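Local coordinates for protein aminoglycoside N(6')-acetyltransferase type 1 (Salmonella choleraesuis, PDB 2VBQ) that transfers an acetyl group from acetyl-CoA to the 6'-amino group of aminoglycosides, conferring antibiotic resistance, and works as a homodimer, at residues L37-W42 and D48-D53; D22-Q25 and T29-E32; R130-D135 and L150-T155; H62-I67 and Q121-N126; I82-V87 and D91-V96. All blocks are in the same frame, centred on the assembly; numbering follows the deposited sequence.

Interaction 1: residues L37-W42 and D48-D53; sequences LRKQLW and DAHLAD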
# COMPACT_ATOMS: atom_id res chain seq x y z
N LEU A 37 14.19 6.06 19.32
CA LEU A 37 14.00 4.69 18.88
C LEU A 37 13.92 4.55 17.36
O LEU A 37 14.49 3.63 16.77
CB LEU A 37 12.72 4.13 19.52
CG LEU A 37 12.86 3.71 20.97
CD1 LEU A 37 11.47 3.62 21.63
CD2 LEU A 37 13.68 2.38 21.09
N ARG A 38 13.20 5.48 16.73
CA ARG A 38 13.00 5.45 15.28
C ARG A 38 14.32 5.49 14.50
O ARG A 38 14.47 4.85 13.45
CB ARG A 38 12.08 6.60 14.86
CG ARG A 38 11.26 6.32 13.62
CD ARG A 38 10.24 7.39 13.54
NE ARG A 38 9.26 7.26 12.47
CZ ARG A 38 9.24 7.99 11.37
NH1 ARG A 38 10.20 8.89 11.14
NH2 ARG A 38 8.26 7.83 10.48
N LYS A 39 15.29 6.23 15.03
CA LYS A 39 16.59 6.34 14.38
C LYS A 39 17.37 5.03 14.48
O LYS A 39 18.34 4.81 13.72
CB LYS A 39 17.38 7.51 14.98
CG LYS A 39 16.79 8.84 14.58
CD LYS A 39 17.11 9.98 15.56
CE LYS A 39 17.32 11.26 14.78
NZ LYS A 39 16.48 12.39 15.31
N GLN A 40 16.97 4.16 15.40
CA GLN A 40 17.58 2.84 15.49
C GLN A 40 16.89 1.82 14.59
O GLN A 40 17.55 0.90 14.09
CB GLN A 40 17.62 2.34 16.93
CG GLN A 40 18.40 3.24 17.87
CD GLN A 40 18.28 2.81 19.33
OE1 GLN A 40 18.81 1.76 19.72
NE2 GLN A 40 17.57 3.62 20.14
N LEU A 41 15.59 1.96 14.35
CA LEU A 41 14.93 1.09 13.39
C LEU A 41 15.43 1.42 11.97
O LEU A 41 15.75 0.51 11.18
CB LEU A 41 13.40 1.19 13.46
CG LEU A 41 12.62 0.40 12.39
CD1 LEU A 41 12.93 -1.11 12.44
CD2 LEU A 41 11.13 0.66 12.50
N TRP A 42 15.50 2.71 11.67
CA TRP A 42 15.89 3.21 10.36
C TRP A 42 17.13 4.11 10.49
O TRP A 42 17.01 5.34 10.46
CB TRP A 42 14.70 3.98 9.74
CG TRP A 42 13.52 3.11 9.36
CD1 TRP A 42 13.54 2.00 8.57
CD2 TRP A 42 12.13 3.31 9.74
NE1 TRP A 42 12.27 1.48 8.45
CE2 TRP A 42 11.39 2.26 9.14
CE3 TRP A 42 11.45 4.25 10.54
CZ2 TRP A 42 9.99 2.13 9.30
CZ3 TRP A 42 10.06 4.11 10.71
CH2 TRP A 42 9.35 3.05 10.08
N ASP A 48 16.29 15.47 9.35
CA ASP A 48 15.18 16.42 9.20
C ASP A 48 13.84 15.73 8.91
O ASP A 48 12.78 16.31 9.13
CB ASP A 48 15.49 17.45 8.11
CG ASP A 48 16.31 18.64 8.62
OD1 ASP A 48 16.44 18.81 9.86
OD2 ASP A 48 16.81 19.41 7.77
N ALA A 49 13.92 14.50 8.40
CA ALA A 49 12.73 13.69 8.10
C ALA A 49 12.00 13.28 9.39
O ALA A 49 10.80 13.55 9.53
CB ALA A 49 13.10 12.48 7.25
N HIS A 50 12.73 12.66 10.32
CA HIS A 50 12.19 12.28 11.64
C HIS A 50 11.44 13.43 12.34
O HIS A 50 10.39 13.22 12.94
CB HIS A 50 13.31 11.76 12.56
CG HIS A 50 13.89 10.44 12.13
ND1 HIS A 50 13.16 9.28 12.11
CD2 HIS A 50 15.14 10.10 11.72
CE1 HIS A 50 13.92 8.28 11.70
NE2 HIS A 50 15.13 8.75 11.46
N LEU A 51 11.98 14.65 12.24
CA LEU A 51 11.37 15.83 12.84
C LEU A 51 10.02 16.20 12.21
O LEU A 51 9.02 16.42 12.92
CB LEU A 51 12.33 17.03 12.78
CG LEU A 51 11.82 18.37 13.30
CD1 LEU A 51 11.87 18.43 14.83
CD2 LEU A 51 12.61 19.54 12.68
N ALA A 52 10.00 16.27 10.88
CA ALA A 52 8.79 16.61 10.15
C ALA A 52 7.74 15.50 10.33
O ALA A 52 6.56 15.80 10.49
CB ALA A 52 9.10 16.83 8.67
N ASP A 53 8.19 14.24 10.31
CA ASP A 53 7.32 13.08 10.55
C ASP A 53 6.65 13.13 11.91
O ASP A 53 5.45 12.87 12.02
CB ASP A 53 8.10 11.78 10.40
CG ASP A 53 8.57 11.54 8.97
OD1 ASP A 53 8.18 12.32 8.07
OD2 ASP A 53 9.34 10.58 8.76
O HOH W 1 17.71 7.71 11.03
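Charge and hydrogen bonding dominate where Arg-38 reaches across to His-50 and Asp-53. With CG anti to the backbone N (chi1 -151°) and the chain extended as far as NE, the guanidinium is carried past the imidazole to the carboxylate. NH1 is used twice: it donates to His-50 ND1 at 3.1 Å, tilted out of the ring plane, and forms the salt bridge to Asp-53 OD2 at 3.0 Å. The carboxylate oxygen lies in the guanidinium plane and offers its anti lone pair, while the two flat groups stand nearly perpendicular. NH2 adds a weak bond to the same oxygen, and NE forms a salt bridge with Asp-79 of strand 73-83. Apolar contact comes from Lys-39, whose CG sits over one face of the His-50 ring, 3.8 Å from its centroid, as a CH-pi contact. A water in the imidazole plane bridges His-50 NE2 (2.8 Å) and Trp-42 O, to which it donates. His-50 also meets the ring of His-45, and Trp-42 directly follows helix 31-41; both His-45 and Trp-42 bind substrate. The polar network thus joins helices 31-41 and 47-59 beside the aminoglycoside site of this GNAT-fold acetyltransferase.

Interaction 2: residues D22-Q25 and T29-E32; sequences DIRQ and THLE. With NI (nickel (II) ion), chain D.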
# COMPACT_ATOMS: atom_id res chain seq x y z
N ASP A 22 3.59 0.11 29.88
CA ASP A 22 2.49 0.81 29.27
C ASP A 22 2.75 1.10 27.79
O ASP A 22 3.86 1.44 27.43
CB ASP A 22 2.24 2.12 30.00
CG ASP A 22 1.55 1.91 31.31
OD1 ASP A 22 0.34 1.58 31.24
OD2 ASP A 22 2.20 2.03 32.38
N ILE A 23 1.72 0.96 26.96
CA ILE A 23 1.77 1.45 25.59
C ILE A 23 1.08 2.82 25.53
O ILE A 23 -0.13 2.94 25.76
CB ILE A 23 1.12 0.47 24.58
CG1 ILE A 23 1.62 -0.97 24.80
CG2 ILE A 23 1.30 0.98 23.12
CD1 ILE A 23 3.14 -1.16 24.60
N ARG A 24 1.85 3.85 25.24
CA ARG A 24 1.32 5.20 25.20
C ARG A 24 1.23 5.65 23.71
O ARG A 24 2.19 5.53 22.96
CB ARG A 24 2.21 6.14 26.04
CG ARG A 24 2.49 5.65 27.50
CD ARG A 24 1.27 5.89 28.44
NE ARG A 24 1.47 5.58 29.88
CZ ARG A 24 2.62 5.66 30.56
NH1 ARG A 24 3.76 6.04 29.97
NH2 ARG A 24 2.64 5.35 31.85
N GLN A 25 0.05 6.11 23.28
CA GLN A 25 -0.04 6.80 22.01
C GLN A 25 0.82 8.04 22.12
O GLN A 25 0.78 8.76 23.13
CB GLN A 25 -1.49 7.18 21.63
CG GLN A 25 -1.62 7.68 20.16
CD GLN A 25 -3.06 7.88 19.76
OE1 GLN A 25 -3.94 7.23 20.30
NE2 GLN A 25 -3.30 8.78 18.83
N THR A 29 4.75 15.00 24.45
CA THR A 29 5.63 14.59 25.54
C THR A 29 6.50 13.34 25.24
O THR A 29 7.55 13.17 25.85
CB THR A 29 4.89 14.48 26.90
OG1 THR A 29 4.01 13.35 26.91
CG2 THR A 29 4.11 15.75 27.20
N HIS A 30 6.10 12.51 24.27
CA HIS A 30 6.88 11.32 23.94
C HIS A 30 7.69 11.46 22.66
O HIS A 30 8.22 10.46 22.17
CB HIS A 30 5.98 10.09 23.78
CG HIS A 30 5.19 9.77 24.99
ND1 HIS A 30 3.83 10.00 25.07
CD2 HIS A 30 5.55 9.24 26.18
CE1 HIS A 30 3.39 9.62 26.25
NE2 HIS A 30 4.42 9.16 26.95
N LEU A 31 7.73 12.67 22.10
CA LEU A 31 8.38 12.88 20.81
C LEU A 31 9.85 12.49 20.82
O LEU A 31 10.31 11.85 19.88
CB LEU A 31 8.27 14.33 20.34
CG LEU A 31 7.07 14.79 19.51
CD1 LEU A 31 7.17 16.31 19.30
CD2 LEU A 31 6.99 14.06 18.18
N GLU A 32 10.58 12.89 21.86
CA GLU A 32 12.02 12.49 21.97
C GLU A 32 12.24 10.98 22.19
O GLU A 32 13.16 10.42 21.63
CB GLU A 32 12.75 13.29 23.06
CG GLU A 32 12.91 14.78 22.71
CD GLU A 32 11.65 15.59 22.94
OE1 GLU A 32 10.66 15.07 23.52
OE2 GLU A 32 11.65 16.78 22.54
NI NI D . -0.31 0.67 32.93
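The imidazole of His-30 is set across the aliphatic base of Arg-24, the two side chains running at about a right angle. CE1 of His-30 comes closest, 3.7 Å from Arg-24 CB, and NE2 follows at 4.0 Å from Arg-24 CG. The methylenes meet the ring obliquely, in van der Waals contact with no hydrogen bond between the segments. On the same ring, ND1 of His-30 lies 3.8 Å from the backbone O of Gln-25, so the imidazole spans two consecutive residues of the strand.

Beyond CG a bend at chi2 (-77°) carries the arginine back along its own strand, and the guanidinium ends up inclined only 23° to the imidazole plane, with Arg-24 NH1 4.4 Å from His-30 NE2. One face of the guanidinium lies over Asp-22 CB. The acid's OD2 is 3.4 Å from Arg-24 NH2, well out of the guanidinium plane, so the two attract through charge without a directed N-H bond. The other carboxylate oxygen, Asp-22 OD1, binds a nickel ion at 2.0 Å, and His-20 is a further ligand. The nearby arginine probably helps to balance the negative charge of this carboxylate.

Arg-24 is also fixed through its backbone, which pairs with Ile-67 of strand 63-70. His-30 occupies the N-cap position of helix 31-41. The contact is therefore surface packing at a strand-to-helix connection of the GNAT fold, where a short loop leads from strand 21-25, outermost in the sheet of this chain, to the first helix.

Interaction 3: residues R130-D135 and L150-T155; sequences REMASD and LGFEET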
# COMPACT_ATOMS: atom_id res chain seq x y z
N ARG A 130 -11.83 -2.76 9.44
CA ARG A 130 -12.18 -4.19 9.55
C ARG A 130 -10.96 -5.10 9.48
O ARG A 130 -11.00 -6.23 9.95
CB ARG A 130 -13.22 -4.59 8.49
CG ARG A 130 -14.49 -3.74 8.53
CD ARG A 130 -15.72 -4.40 7.84
NE ARG A 130 -15.77 -4.22 6.38
CZ ARG A 130 -15.97 -3.05 5.76
NH1 ARG A 130 -16.12 -1.92 6.46
NH2 ARG A 130 -16.02 -3.01 4.43
N GLU A 131 -9.87 -4.58 8.92
CA GLU A 131 -8.67 -5.38 8.68
C GLU A 131 -7.45 -4.59 9.14
O GLU A 131 -7.41 -3.35 9.03
CB GLU A 131 -8.52 -5.71 7.20
CG GLU A 131 -9.53 -6.71 6.63
CD GLU A 131 -9.57 -6.70 5.10
OE1 GLU A 131 -9.74 -5.62 4.49
OE2 GLU A 131 -9.43 -7.77 4.49
N MET A 132 -6.47 -5.32 9.66
CA MET A 132 -5.15 -4.80 9.93
C MET A 132 -4.17 -5.49 9.00
O MET A 132 -4.27 -6.70 8.77
CB MET A 132 -4.76 -5.03 11.41
CG MET A 132 -3.29 -4.67 11.77
SD MET A 132 -3.04 -4.49 13.55
CE MET A 132 -3.47 -6.16 14.07
N ALA A 133 -3.25 -4.71 8.44
CA ALA A 133 -2.24 -5.26 7.55
C ALA A 133 -0.84 -4.74 7.87
O ALA A 133 -0.66 -3.76 8.64
CB ALA A 133 -2.60 -5.01 6.09
N SER A 134 0.14 -5.40 7.24
CA SER A 134 1.57 -5.14 7.43
C SER A 134 2.32 -5.79 6.27
O SER A 134 1.74 -6.58 5.53
CB SER A 134 2.03 -5.71 8.77
OG SER A 134 3.38 -5.36 9.04
N ASP A 135 3.57 -5.42 6.07
CA ASP A 135 4.39 -6.13 5.11
C ASP A 135 5.78 -6.24 5.70
O ASP A 135 6.15 -5.51 6.62
CB ASP A 135 4.40 -5.46 3.72
CG ASP A 135 5.31 -4.24 3.65
OD1 ASP A 135 6.53 -4.37 3.89
OD2 ASP A 135 4.81 -3.15 3.32
N LEU A 150 1.36 -13.54 16.06
CA LEU A 150 0.40 -12.54 16.54
C LEU A 150 -0.90 -12.54 15.73
O LEU A 150 -1.70 -11.60 15.78
CB LEU A 150 1.05 -11.13 16.57
CG LEU A 150 2.33 -11.06 17.43
CD1 LEU A 150 3.07 -9.70 17.35
CD2 LEU A 150 1.99 -11.41 18.88
N GLY A 151 -1.09 -13.60 14.96
CA GLY A 151 -2.37 -13.81 14.30
C GLY A 151 -2.56 -13.21 12.92
O GLY A 151 -3.69 -13.18 12.42
N PHE A 152 -1.47 -12.74 12.30
CA PHE A 152 -1.50 -12.27 10.91
C PHE A 152 -1.34 -13.50 10.04
O PHE A 152 -0.57 -14.39 10.38
CB PHE A 152 -0.31 -11.36 10.60
CG PHE A 152 -0.44 -9.94 11.15
CD1 PHE A 152 -0.06 -9.67 12.47
CD2 PHE A 152 -0.90 -8.90 10.34
CE1 PHE A 152 -0.13 -8.35 12.97
CE2 PHE A 152 -0.96 -7.58 10.82
CZ PHE A 152 -0.60 -7.30 12.15
N GLU A 153 -2.04 -13.53 8.91
CA GLU A 153 -1.77 -14.52 7.89
C GLU A 153 -1.20 -13.87 6.63
O GLU A 153 -1.59 -12.76 6.25
CB GLU A 153 -3.04 -15.33 7.59
CG GLU A 153 -3.49 -16.10 8.86
CD GLU A 153 -4.79 -16.86 8.70
OE1 GLU A 153 -4.97 -17.52 7.66
OE2 GLU A 153 -5.62 -16.81 9.65
N GLU A 154 -0.25 -14.56 6.02
CA GLU A 154 0.29 -14.15 4.73
C GLU A 154 -0.81 -14.10 3.69
O GLU A 154 -1.62 -15.02 3.59
CB GLU A 154 1.38 -15.10 4.29
CG GLU A 154 1.86 -14.84 2.87
CD GLU A 154 3.11 -15.61 2.49
OE1 GLU A 154 3.80 -16.14 3.41
OE2 GLU A 154 3.43 -15.67 1.27
N THR A 155 -0.83 -13.04 2.89
CA THR A 155 -1.86 -12.92 1.86
C THR A 155 -1.26 -13.05 0.46
O THR A 155 -1.77 -13.80 -0.36
CB THR A 155 -2.64 -11.58 1.99
OG1 THR A 155 -1.72 -10.49 2.00
CG2 THR A 155 -3.45 -11.53 3.28
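Met-132 meets Phe-152 from CG to its terminal methyl. CB starts the side chain toward the neighbouring segment, and CG, anti to the backbone N (chi1 173°), makes the first touch, 3.8 Å from both CZ and CE2 of Phe-152. Next comes SD, 4.0 Å from Phe-152 CZ; it lies 5.2 Å from the ring centroid and 64° off the normal, an oblique Met-aromatic contact. A bend at chi3 (62°) then brings the methyl round to the ring, where CE approaches Phe-152 CZ at 3.6 Å. The thioether thus curls about the far end of the phenyl group and crosses it at roughly a right angle. Two residues along, Ser-134 CB adds a lighter touch at 4.1 Å from Phe-152 CE2, while its hydroxyl is hydrogen-bonded to His-147, whose ring meets Phe-152 edge-to-face. Gly-151, with its positive phi, is the C-prime residue of a Schellman motif that ends helix 141-149. Tyr-161 of the second subunit packs on Phe-152, and a strand of that subunit pairs antiparallel with residues of both segments. The buried contact belongs to the C-terminal part of the GNAT fold, where the sheet continues into the second subunit.

Interaction 4: residues H62-I67 and Q121-N126; sequences HLASFI and QRWGTN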
# COMPACT_ATOMS: atom_id res chain seq x y z
N HIS A 62 -5.14 10.23 10.52
CA HIS A 62 -4.87 8.93 9.88
C HIS A 62 -3.47 8.34 10.18
O HIS A 62 -3.05 7.39 9.52
CB HIS A 62 -5.14 8.95 8.35
CG HIS A 62 -6.60 9.03 8.01
ND1 HIS A 62 -7.37 10.13 8.33
CD2 HIS A 62 -7.45 8.14 7.44
CE1 HIS A 62 -8.61 9.93 7.95
NE2 HIS A 62 -8.69 8.72 7.41
N LEU A 63 -2.77 8.98 11.12
CA LEU A 63 -1.47 8.51 11.61
C LEU A 63 -1.52 8.49 13.11
O LEU A 63 -2.07 9.41 13.71
CB LEU A 63 -0.32 9.43 11.14
CG LEU A 63 -0.04 9.48 9.64
CD1 LEU A 63 1.02 10.54 9.31
CD2 LEU A 63 0.38 8.09 9.18
N ALA A 64 -0.96 7.44 13.72
CA ALA A 64 -0.71 7.36 15.15
C ALA A 64 0.48 6.46 15.40
O ALA A 64 0.71 5.49 14.67
CB ALA A 64 -1.95 6.82 15.95
N SER A 65 1.27 6.83 16.41
CA SER A 65 2.41 6.04 16.84
C SER A 65 2.26 5.73 18.32
O SER A 65 1.55 6.43 19.03
CB SER A 65 3.73 6.79 16.58
OG SER A 65 3.89 6.90 15.17
N PHE A 66 2.90 4.65 18.74
CA PHE A 66 2.71 4.06 20.07
C PHE A 66 4.09 3.73 20.64
O PHE A 66 4.92 3.15 19.93
CB PHE A 66 1.81 2.82 19.97
CG PHE A 66 0.43 3.13 19.40
CD1 PHE A 66 0.21 3.13 18.02
CD2 PHE A 66 -0.61 3.51 20.25
CE1 PHE A 66 -1.07 3.48 17.48
CE2 PHE A 66 -1.88 3.87 19.73
CZ PHE A 66 -2.10 3.86 18.34
N ILE A 67 4.30 4.08 21.91
CA ILE A 67 5.59 3.92 22.60
C ILE A 67 5.44 2.99 23.80
O ILE A 67 4.63 3.24 24.69
CB ILE A 67 6.10 5.30 23.16
CG1 ILE A 67 5.88 6.45 22.15
CG2 ILE A 67 7.52 5.18 23.71
CD1 ILE A 67 6.66 6.37 20.87
N GLN A 121 -4.06 -2.24 16.69
CA GLN A 121 -5.37 -2.88 16.44
C GLN A 121 -6.54 -2.16 17.10
O GLN A 121 -7.57 -1.91 16.44
CB GLN A 121 -5.36 -4.36 16.84
CG GLN A 121 -6.62 -5.11 16.37
CD GLN A 121 -6.61 -6.58 16.73
OE1 GLN A 121 -5.58 -7.25 16.67
NE2 GLN A 121 -7.77 -7.10 17.12
N ARG A 122 -6.39 -1.84 18.38
CA ARG A 122 -7.37 -1.10 19.18
C ARG A 122 -7.67 0.27 18.52
O ARG A 122 -8.83 0.62 18.27
CB ARG A 122 -6.83 -0.92 20.61
CG ARG A 122 -7.76 -0.28 21.67
CD ARG A 122 -7.03 -0.10 23.03
NE ARG A 122 -6.31 -1.34 23.37
CZ ARG A 122 -5.02 -1.46 23.73
NH1 ARG A 122 -4.23 -0.40 23.87
NH2 ARG A 122 -4.53 -2.68 23.96
N TRP A 123 -6.61 1.01 18.20
CA TRP A 123 -6.74 2.27 17.48
C TRP A 123 -7.50 2.11 16.13
O TRP A 123 -8.46 2.86 15.84
CB TRP A 123 -5.34 2.90 17.28
CG TRP A 123 -5.35 4.20 16.55
CD1 TRP A 123 -5.86 5.40 17.00
CD2 TRP A 123 -4.79 4.47 15.26
NE1 TRP A 123 -5.67 6.37 16.06
CE2 TRP A 123 -5.03 5.82 14.98
CE3 TRP A 123 -4.14 3.68 14.30
CZ2 TRP A 123 -4.63 6.42 13.77
CZ3 TRP A 123 -3.73 4.27 13.11
CH2 TRP A 123 -3.97 5.64 12.86
N GLY A 124 -7.09 1.14 15.33
CA GLY A 124 -7.73 0.95 14.03
C GLY A 124 -9.18 0.48 14.15
O GLY A 124 -10.06 0.89 13.36
N THR A 125 -9.43 -0.40 15.12
CA THR A 125 -10.79 -0.88 15.39
C THR A 125 -11.70 0.28 15.80
O THR A 125 -12.81 0.40 15.29
CB THR A 125 -10.79 -2.03 16.44
OG1 THR A 125 -10.16 -3.17 15.83
CG2 THR A 125 -12.21 -2.41 16.90
N ASN A 126 -11.21 1.15 16.68
CA ASN A 126 -12.01 2.30 17.10
C ASN A 126 -12.27 3.33 15.98
O ASN A 126 -13.23 4.11 16.05
CB ASN A 126 -11.37 2.97 18.32
CG ASN A 126 -11.69 2.25 19.61
OD1 ASN A 126 -11.04 2.49 20.64
ND2 ASN A 126 -12.70 1.37 19.58
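The chi1 of Trp-123 is fully extended (180°), which sends the indole from the helix down to the strand, while Phe-66, its CG lying beside its backbone N and opposite the carbonyl carbon, brings the tip of its ring up to meet it. This is helix-on-sheet packing of the GNAT fold: helix 112-126 lies over strand 63-70, with the short segments' axes 10.2 Å apart and running 153° to each other. The indole is caught at several places. Ala-64 CB sits over one face as a CH-pi contact, 3.6 Å from the centroid of the six-membered ring. Phe-66 turns its edge toward the face of the indole's five-membered ring in an offset edge-to-face pair, the planes 63° apart and the centroids 5.6 Å apart. At the outer end, Trp-123 CH2 reaches the backbone at the start of the strand, with the carbonyl carbon of His-62 at the indole edge, 3.8 Å away. Leu-116, Ala-119 and Val-120 of the same helix pack on Phe-66, and Ile-82 of the next strand touches Trp-123. The tightest join between the aromatic side chains is at the base of the tryptophan side chain, where Phe-66 CZ lies 3.5 Å from Trp-123 CB.

Interaction 5: residues I82-V87 and D91-V96; sequences IRHDYV and DSSPVV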
# COMPACT_ATOMS: atom_id res chain seq x y z
N ILE A 82 -4.03 4.75 9.06
CA ILE A 82 -5.30 4.31 8.48
C ILE A 82 -5.20 4.60 6.99
O ILE A 82 -5.16 5.78 6.56
CB ILE A 82 -6.49 5.08 9.05
CG1 ILE A 82 -6.50 5.04 10.59
CG2 ILE A 82 -7.82 4.53 8.39
CD1 ILE A 82 -6.62 3.66 11.21
N ARG A 83 -5.17 3.54 6.20
CA ARG A 83 -4.94 3.66 4.78
C ARG A 83 -6.26 3.54 4.03
O ARG A 83 -7.00 2.60 4.24
CB ARG A 83 -3.97 2.57 4.28
CG ARG A 83 -2.50 2.80 4.66
CD ARG A 83 -1.66 1.91 3.76
NE ARG A 83 -0.24 1.81 4.10
CZ ARG A 83 0.61 0.98 3.48
NH1 ARG A 83 0.18 0.20 2.49
NH2 ARG A 83 1.89 0.92 3.84
N HIS A 84 -6.53 4.53 3.17
CA HIS A 84 -7.63 4.44 2.18
C HIS A 84 -7.17 3.90 0.81
O HIS A 84 -8.00 3.46 0.02
CB HIS A 84 -8.31 5.79 1.99
CG HIS A 84 -9.20 6.19 3.13
ND1 HIS A 84 -10.52 5.80 3.23
CD2 HIS A 84 -8.96 6.99 4.20
CE1 HIS A 84 -11.05 6.32 4.32
NE2 HIS A 84 -10.13 7.04 4.93
N ASP A 85 -5.86 3.95 0.53
CA ASP A 85 -5.34 3.37 -0.73
C ASP A 85 -5.63 1.86 -0.69
O ASP A 85 -5.76 1.27 0.40
CB ASP A 85 -3.83 3.53 -0.87
CG ASP A 85 -3.35 4.98 -0.98
OD1 ASP A 85 -4.14 5.92 -1.18
OD2 ASP A 85 -2.13 5.17 -0.86
N TYR A 86 -5.75 1.24 -1.86
CA TYR A 86 -5.79 -0.22 -1.92
C TYR A 86 -4.63 -0.78 -1.10
O TYR A 86 -3.47 -0.36 -1.29
CB TYR A 86 -5.67 -0.73 -3.37
CG TYR A 86 -5.45 -2.22 -3.40
CD1 TYR A 86 -6.51 -3.10 -3.14
CD2 TYR A 86 -4.18 -2.76 -3.62
CE1 TYR A 86 -6.32 -4.48 -3.13
CE2 TYR A 86 -3.98 -4.15 -3.60
CZ TYR A 86 -5.06 -4.98 -3.36
OH TYR A 86 -4.86 -6.35 -3.34
N VAL A 87 -4.93 -1.72 -0.20
CA VAL A 87 -3.90 -2.47 0.51
C VAL A 87 -3.85 -3.94 -0.00
O VAL A 87 -4.87 -4.65 0.02
CB VAL A 87 -4.08 -2.45 2.06
CG1 VAL A 87 -2.91 -3.18 2.74
CG2 VAL A 87 -4.21 -1.00 2.59
N ASP A 91 -9.63 -6.88 1.55
CA ASP A 91 -10.90 -6.78 0.82
C ASP A 91 -11.70 -5.56 1.18
O ASP A 91 -12.66 -5.22 0.48
CB ASP A 91 -11.78 -8.02 1.05
CG ASP A 91 -11.08 -9.29 0.70
OD1 ASP A 91 -10.49 -9.38 -0.40
OD2 ASP A 91 -11.13 -10.23 1.54
N SER A 92 -11.36 -4.89 2.28
CA SER A 92 -12.16 -3.74 2.71
C SER A 92 -11.32 -2.48 2.77
O SER A 92 -10.11 -2.53 2.53
CB SER A 92 -12.86 -4.03 4.05
OG SER A 92 -11.92 -4.34 5.05
N SER A 93 -11.97 -1.36 3.07
CA SER A 93 -11.32 -0.06 3.16
C SER A 93 -12.12 0.82 4.12
O SER A 93 -13.35 0.79 4.10
CB SER A 93 -11.11 0.59 1.77
OG SER A 93 -10.30 1.75 1.82
N PRO A 94 -11.44 1.58 5.00
CA PRO A 94 -9.99 1.71 5.12
C PRO A 94 -9.38 0.55 5.92
O PRO A 94 -10.11 -0.28 6.49
CB PRO A 94 -9.83 3.04 5.89
CG PRO A 94 -11.00 3.04 6.81
CD PRO A 94 -12.14 2.38 6.03
N VAL A 95 -8.05 0.52 5.96
CA VAL A 95 -7.29 -0.55 6.62
C VAL A 95 -6.31 0.10 7.61
O VAL A 95 -5.69 1.13 7.29
CB VAL A 95 -6.52 -1.43 5.57
CG1 VAL A 95 -5.59 -2.44 6.25
CG2 VAL A 95 -7.51 -2.16 4.66
N VAL A 96 -6.20 -0.49 8.81
CA VAL A 96 -5.15 -0.10 9.78
C VAL A 96 -3.83 -0.79 9.45
O VAL A 96 -3.75 -2.03 9.35
CB VAL A 96 -5.57 -0.24 11.31
CG1 VAL A 96 -5.84 -1.69 11.72
CG2 VAL A 96 -4.52 0.44 12.23
O HOH W 2 -7.75 0.74 2.11
O HOH W 3 -11.45 4.15 1.32
O HOH W 4 -7.90 -2.10 0.87
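Ile-82 and Pro-94 pack side by side on the dense part of this contact, CG2 of the isoleucine 3.5 Å from CB of the proline. Beside them Arg-83 and Val-95 form an antiparallel hydrogen-bonded pair: Arg-83 N donates to Val-95 O at 2.7 Å, almost straight at 175°, and Val-95 N returns the bond to Arg-83 O at 2.9 Å. On the sheet face of Arg-83 and Val-95, Val-87 folds back, and the two valines reach toward each other, Val-87 CG2 3.8 Å from Val-95 CB. Pro-94, which follows a cis peptide bond, also covers one face of the His-84 ring, its CB 3.9 Å from the centroid in a CH-pi contact.

Beyond the Arg-83/Val-95 pair the chain leaves the ladder, and waters fill in between the loop segments. One donates to Arg-83 O and Asp-85 O and accepts from Ser-93 OG; a second links that hydroxyl to His-84 ND1, in the imidazole plane. A third spans Val-87 N and Ser-92 O. Tyr-86 OH hydrogen-bonds the bisubstrate analogue, Asp-85 bonds to the second subunit, and Arg-83 forms a salt bridge with Glu-99. The whole is the loop end of the beta hairpin of strands 73-83 and 95-103, bordering the aminoglycoside site and the dimer interface.

How the interactions relate
Along the chain the contacts begin with interaction 2, then interaction 1; interaction 5 is nested within the loop closed by interaction 4, and interaction 3 comes last. Interactions 1 and 2 share helix 31-41, their centres about 15 Å apart. The other links run through one mixed sheet: strand 21-25 of interaction 2 neighbours strand 63-70 of interaction 4, which neighbours strand 73-83 of interaction 5, and strand 95-103 pairs with strand 131-136 of interaction 3. Interactions 3 and 5 have centres about 12 Å apart and both touch the second subunit, whereas interactions 1 and 3 lie about 25 Å apart. The sheet thus runs from the helical side of the fold, beside the aminoglycoside site, to the dimer interface.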